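Local coordinates for protein epoxide hydrolase (Aspergillus niger, PDB 3G02) that probably hydrolyses epoxides to vicinal diols, here in an alpha/beta-hydrolase variant evolved in the laboratory for enantioselectivity, at residues Asp169-Val174 / Val204-Cys209; Phe165-Asn170 / Gly195-Arg200. The protein carries 9 engineered substitutions. All blocks are in the same frame, centred on the assembly; numbering follows the deposited sequence.

Contact 1. Residues Asp169-Val174 / Val204-Cys209; sequences DNARVV and VGFDAC
Phe-206 reaches Ala-171 and Arg-172 from the first position beyond helix 194-205, where the chain gives up helical backbone angles. Its CA lies 8.4 Å from the CA of Arg-172, a gap the aromatic side chain bridges. With CG opposite the carbonyl carbon (chi1 -69°), the ring lies against helix 167-180, and its far end does the touching. Phe-206 CE1 rests 3.9 Å from Ala-171 CB, while Phe-206 CZ comes within 3.8 Å of Arg-172 N; both neighbours meet the ring obliquely. No hydrogen bond crosses the contact.

The CB and backbone of Arg-172 meet the ring, while the guanidinium turns to other partners. The chain is extended as far as CD and then bends at chi3 (60°), which turns the guanidinium back over its own helix. There Arg-172 NH1 and NH2 each lie 2.9 Å from Asp-169 OD1, so one oxygen takes both bonds; OD1 lies in the guanidinium plane, while both nitrogens meet it on its anti side, tilted moderately from the carboxylate plane. Arg-172 NE faces a second charge, forming a salt bridge with Glu-93.

In the alpha/beta-hydrolase fold, this end of helix 194-205 leads back into the parallel part of the central sheet, completing the beta-alpha-beta crossover from strand 187-191 to strand 209-214. Phe-206 opens the connecting type I turn, which runs through Asp-207 and Ala-208 and is closed by Cys-209 N bonding to Phe-206 O at 3.1 Å. Ala-208 already pairs through its backbone with Tyr-187, and Cys-209, the first residue of its strand, lays its side chain against Leu-202 and Ile-189.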
# COMPACT_ATOMS: atom_id res chain seq x y z
N ASP A 169 15.40 12.79 15.29
CA ASP A 169 16.50 13.18 14.41
C ASP A 169 16.11 14.34 13.50
O ASP A 169 16.89 15.27 13.29
CB ASP A 169 16.95 11.99 13.56
CG ASP A 169 17.56 10.87 14.38
OD1 ASP A 169 18.48 11.14 15.18
OD2 ASP A 169 17.13 9.71 14.22
N ASN A 170 14.88 14.29 12.98
CA ASN A 170 14.34 15.38 12.19
C ASN A 170 14.27 16.68 12.99
O ASN A 170 14.65 17.74 12.50
CB ASN A 170 12.95 15.02 11.65
CG ASN A 170 13.02 14.27 10.32
OD1 ASN A 170 12.85 14.86 9.26
ND2 ASN A 170 13.27 12.96 10.39
N ALA A 171 13.78 16.57 14.23
CA ALA A 171 13.68 17.71 15.14
C ALA A 171 15.06 18.31 15.41
O ALA A 171 15.23 19.53 15.35
CB ALA A 171 13.00 17.30 16.44
N ARG A 172 16.04 17.46 15.69
CA ARG A 172 17.39 17.92 15.95
C ARG A 172 17.98 18.69 14.75
O ARG A 172 18.65 19.70 14.93
CB ARG A 172 18.29 16.74 16.34
CG ARG A 172 19.68 17.15 16.85
CD ARG A 172 20.54 15.93 17.18
NE ARG A 172 20.75 15.08 16.01
CZ ARG A 172 20.15 13.91 15.81
NH1 ARG A 172 19.31 13.42 16.72
NH2 ARG A 172 20.40 13.23 14.70
N VAL A 173 17.69 18.21 13.54
CA VAL A 173 18.12 18.90 12.32
C VAL A 173 17.48 20.28 12.18
O VAL A 173 18.16 21.25 11.84
CB VAL A 173 17.86 18.03 11.05
CG1 VAL A 173 18.06 18.84 9.78
CG2 VAL A 173 18.76 16.80 11.05
N VAL A 174 16.17 20.37 12.43
CA VAL A 174 15.46 21.65 12.33
C VAL A 174 16.00 22.65 13.37
O VAL A 174 16.28 23.80 13.04
CB VAL A 174 13.93 21.48 12.47
CG1 VAL A 174 13.22 22.83 12.53
CG2 VAL A 174 13.38 20.66 11.30
N VAL A 204 8.63 20.28 23.14
CA VAL A 204 8.83 19.46 24.34
C VAL A 204 10.28 19.48 24.86
O VAL A 204 10.51 19.61 26.07
CB VAL A 204 8.36 18.00 24.10
CG1 VAL A 204 8.81 17.06 25.22
CG2 VAL A 204 6.85 17.95 23.94
N GLY A 205 11.24 19.37 23.95
CA GLY A 205 12.62 19.06 24.35
C GLY A 205 13.73 19.99 23.93
O GLY A 205 14.89 19.78 24.30
N PHE A 206 13.40 21.04 23.18
CA PHE A 206 14.42 21.94 22.65
C PHE A 206 14.24 23.35 23.19
O PHE A 206 13.23 24.01 22.93
CB PHE A 206 14.41 21.91 21.11
CG PHE A 206 14.89 20.60 20.52
CD1 PHE A 206 14.04 19.50 20.47
CD2 PHE A 206 16.18 20.48 20.02
CE1 PHE A 206 14.48 18.29 19.93
CE2 PHE A 206 16.62 19.28 19.47
CZ PHE A 206 15.77 18.18 19.43
N ASP A 207 15.22 23.80 23.98
CA ASP A 207 15.11 25.06 24.71
C ASP A 207 14.94 26.29 23.82
O ASP A 207 14.26 27.24 24.21
CB ASP A 207 16.32 25.26 25.63
CG ASP A 207 16.29 24.35 26.84
OD1 ASP A 207 17.28 24.34 27.59
OD2 ASP A 207 15.27 23.64 27.05
N ALA A 208 15.56 26.26 22.64
CA ALA A 208 15.49 27.37 21.70
C ALA A 208 14.10 27.53 21.09
O ALA A 208 13.73 28.61 20.66
CB ALA A 208 16.54 27.22 20.62
N CYS A 209 13.33 26.44 21.05
CA CYS A 209 11.95 26.51 20.60
C CYS A 209 11.10 27.11 21.72
O CYS A 209 10.98 26.51 22.79
CB CYS A 209 11.43 25.13 20.21
SG CYS A 209 9.71 25.14 19.66

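Contact 2. Residues Phe165-Asn170 / Gly195-Arg200; sequences FGLMDN and GSFVGR. With FMT (formic acid), chain D.
Leu-167 holds CG opposite its carbonyl carbon (chi1 -67°), while Phe-197 holds its ring opposite its own backbone N (chi1 -161°), and these two rotations bring the side chains together at about a right angle. The contact joins two helices of the alpha/beta-hydrolase core: the first turn of helix 167-180 and the start of helix 194-205, which follows the predicted nucleophile Asp-193 in what is probably the nucleophile elbow, with Gly-195 as its last glycine.

Leu-167 CD1 does the closest touching, 3.5 Å from Phe-197 CD2, and it lies 3.7 Å from Phe-197 CE2, so the methyl sits by one side of the ring, obliquely to it. The other methyl, Leu-167 CD2, approaches Val-198 CG2 more loosely, at 4.3 Å. That same valine branch lies 4.0 Å from Asn-170 CB. All four residues are buried, and Trp-318 of helix 315-318 packs against both Leu-167 and Phe-197.

Gly-166 is the N-cap of helix 167-180. Its N donates to Asp-169 OD2 at 2.9 Å, on the anti lone pair, which is one half of a capping box; the CB of Asp-169 meanwhile sits over the face of the Phe-165 ring. At the carbonyl of Gly-166, Asn-170 adds a side-chain bond to the helical one from its backbone N: ND2 lies 3.0 Å from Gly-166 O on a nearly straight line (172°), above the carbonyl plane. His-313 is a further partner of this amide nitrogen.

On the other helix, a formic acid molecule, probably from the crystallisation liquor, lies at the guanidinium edge of Arg-200, whose NE donates to O2 of the formic acid at 2.7 Å while NH2 adds a weak bond to the same oxygen at 3.2 Å.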
# COMPACT_ATOMS: atom_id res chain seq x y z
N PHE A 165 16.86 6.55 11.19
CA PHE A 165 16.62 7.98 11.33
C PHE A 165 15.14 8.14 11.63
O PHE A 165 14.30 7.55 10.95
CB PHE A 165 16.98 8.69 10.02
CG PHE A 165 17.37 10.14 10.17
CD1 PHE A 165 18.65 10.49 10.62
CD2 PHE A 165 16.49 11.15 9.83
CE1 PHE A 165 19.02 11.83 10.74
CE2 PHE A 165 16.85 12.49 9.94
CZ PHE A 165 18.12 12.84 10.39
N GLY A 166 14.82 8.92 12.66
CA GLY A 166 13.44 9.05 13.11
C GLY A 166 13.00 10.48 13.33
O GLY A 166 13.66 11.41 12.89
N LEU A 167 11.89 10.63 14.04
CA LEU A 167 11.27 11.93 14.26
C LEU A 167 12.15 12.86 15.11
O LEU A 167 12.25 14.05 14.81
CB LEU A 167 9.87 11.78 14.85
CG LEU A 167 8.84 11.14 13.92
CD1 LEU A 167 7.70 10.48 14.68
CD2 LEU A 167 8.30 12.15 12.91
N MET A 168 12.79 12.32 16.14
CA MET A 168 13.69 13.11 16.98
C MET A 168 14.89 13.63 16.19
O MET A 168 15.35 14.75 16.40
CB MET A 168 14.16 12.31 18.20
CG MET A 168 14.94 13.13 19.22
SD MET A 168 13.97 14.48 19.93
CE MET A 168 12.75 13.58 20.88
N ASP A 169 15.40 12.79 15.29
CA ASP A 169 16.50 13.18 14.41
C ASP A 169 16.11 14.34 13.50
O ASP A 169 16.89 15.27 13.29
CB ASP A 169 16.95 11.99 13.56
CG ASP A 169 17.56 10.87 14.38
OD1 ASP A 169 18.48 11.14 15.18
OD2 ASP A 169 17.13 9.71 14.22
N ASN A 170 14.88 14.29 12.98
CA ASN A 170 14.34 15.38 12.19
C ASN A 170 14.27 16.68 12.99
O ASN A 170 14.65 17.74 12.50
CB ASN A 170 12.95 15.02 11.65
CG ASN A 170 13.02 14.27 10.32
OD1 ASN A 170 12.85 14.86 9.26
ND2 ASN A 170 13.27 12.96 10.39
N GLY A 195 5.24 17.32 10.10
CA GLY A 195 5.85 18.52 10.67
C GLY A 195 5.27 18.93 12.02
O GLY A 195 5.97 19.56 12.82
N SER A 196 4.00 18.61 12.26
CA SER A 196 3.38 18.86 13.57
C SER A 196 4.08 18.07 14.65
O SER A 196 4.40 18.61 15.71
CB SER A 196 1.89 18.52 13.56
OG SER A 196 1.13 19.54 12.95
N PHE A 197 4.33 16.78 14.38
CA PHE A 197 4.97 15.93 15.37
C PHE A 197 6.41 16.36 15.61
O PHE A 197 6.86 16.39 16.75
CB PHE A 197 4.88 14.43 15.05
CG PHE A 197 5.12 13.56 16.25
CD1 PHE A 197 4.06 13.17 17.07
CD2 PHE A 197 6.41 13.17 16.60
CE1 PHE A 197 4.29 12.39 18.20
CE2 PHE A 197 6.65 12.38 17.73
CZ PHE A 197 5.59 11.99 18.53
N VAL A 198 7.12 16.72 14.54
CA VAL A 198 8.44 17.33 14.66
C VAL A 198 8.34 18.60 15.52
O VAL A 198 9.13 18.79 16.45
CB VAL A 198 9.08 17.63 13.29
CG1 VAL A 198 10.43 18.33 13.43
CG2 VAL A 198 9.24 16.34 12.49
N GLY A 199 7.35 19.44 15.23
CA GLY A 199 7.08 20.64 16.03
C GLY A 199 6.79 20.36 17.50
O GLY A 199 7.26 21.09 18.38
N ARG A 200 6.03 19.31 17.77
CA ARG A 200 5.74 18.89 19.14
C ARG A 200 7.03 18.54 19.88
O ARG A 200 7.24 19.00 21.01
CB ARG A 200 4.77 17.70 19.16
CG ARG A 200 4.43 17.19 20.56
CD ARG A 200 3.28 16.20 20.57
NE ARG A 200 2.01 16.83 20.21
CZ ARG A 200 1.19 17.44 21.07
NH1 ARG A 200 1.49 17.51 22.37
NH2 ARG A 200 0.06 17.98 20.64
C FMT D . 1.16 16.29 16.71
O1 FMT D . 0.57 15.68 15.82
O2 FMT D . 0.69 16.50 17.83

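How the contacts relate
Both contacts pack against helix 167-180, contact 2 from within helix 194-205 and contact 1 from the residue just beyond its end; their centres are 8 Å apart, with Asp-169 and Asn-170 common to both. The packing is continuous between them: Ala-171 CA lies 3.7 Å from Val-198 CG1, and Phe-206 CE1 lies 3.8 Å from Met-168 SD. Their relation to catalysis differs. Contact 2 is the inner one, with the Leu-167 side chain about 8 Å from that of the predicted proton donor Tyr-315 and the Phe-197 side chain about 8 Å from that of the predicted nucleophile Asp-193. Contact 1 is less buried and lies away from these sites.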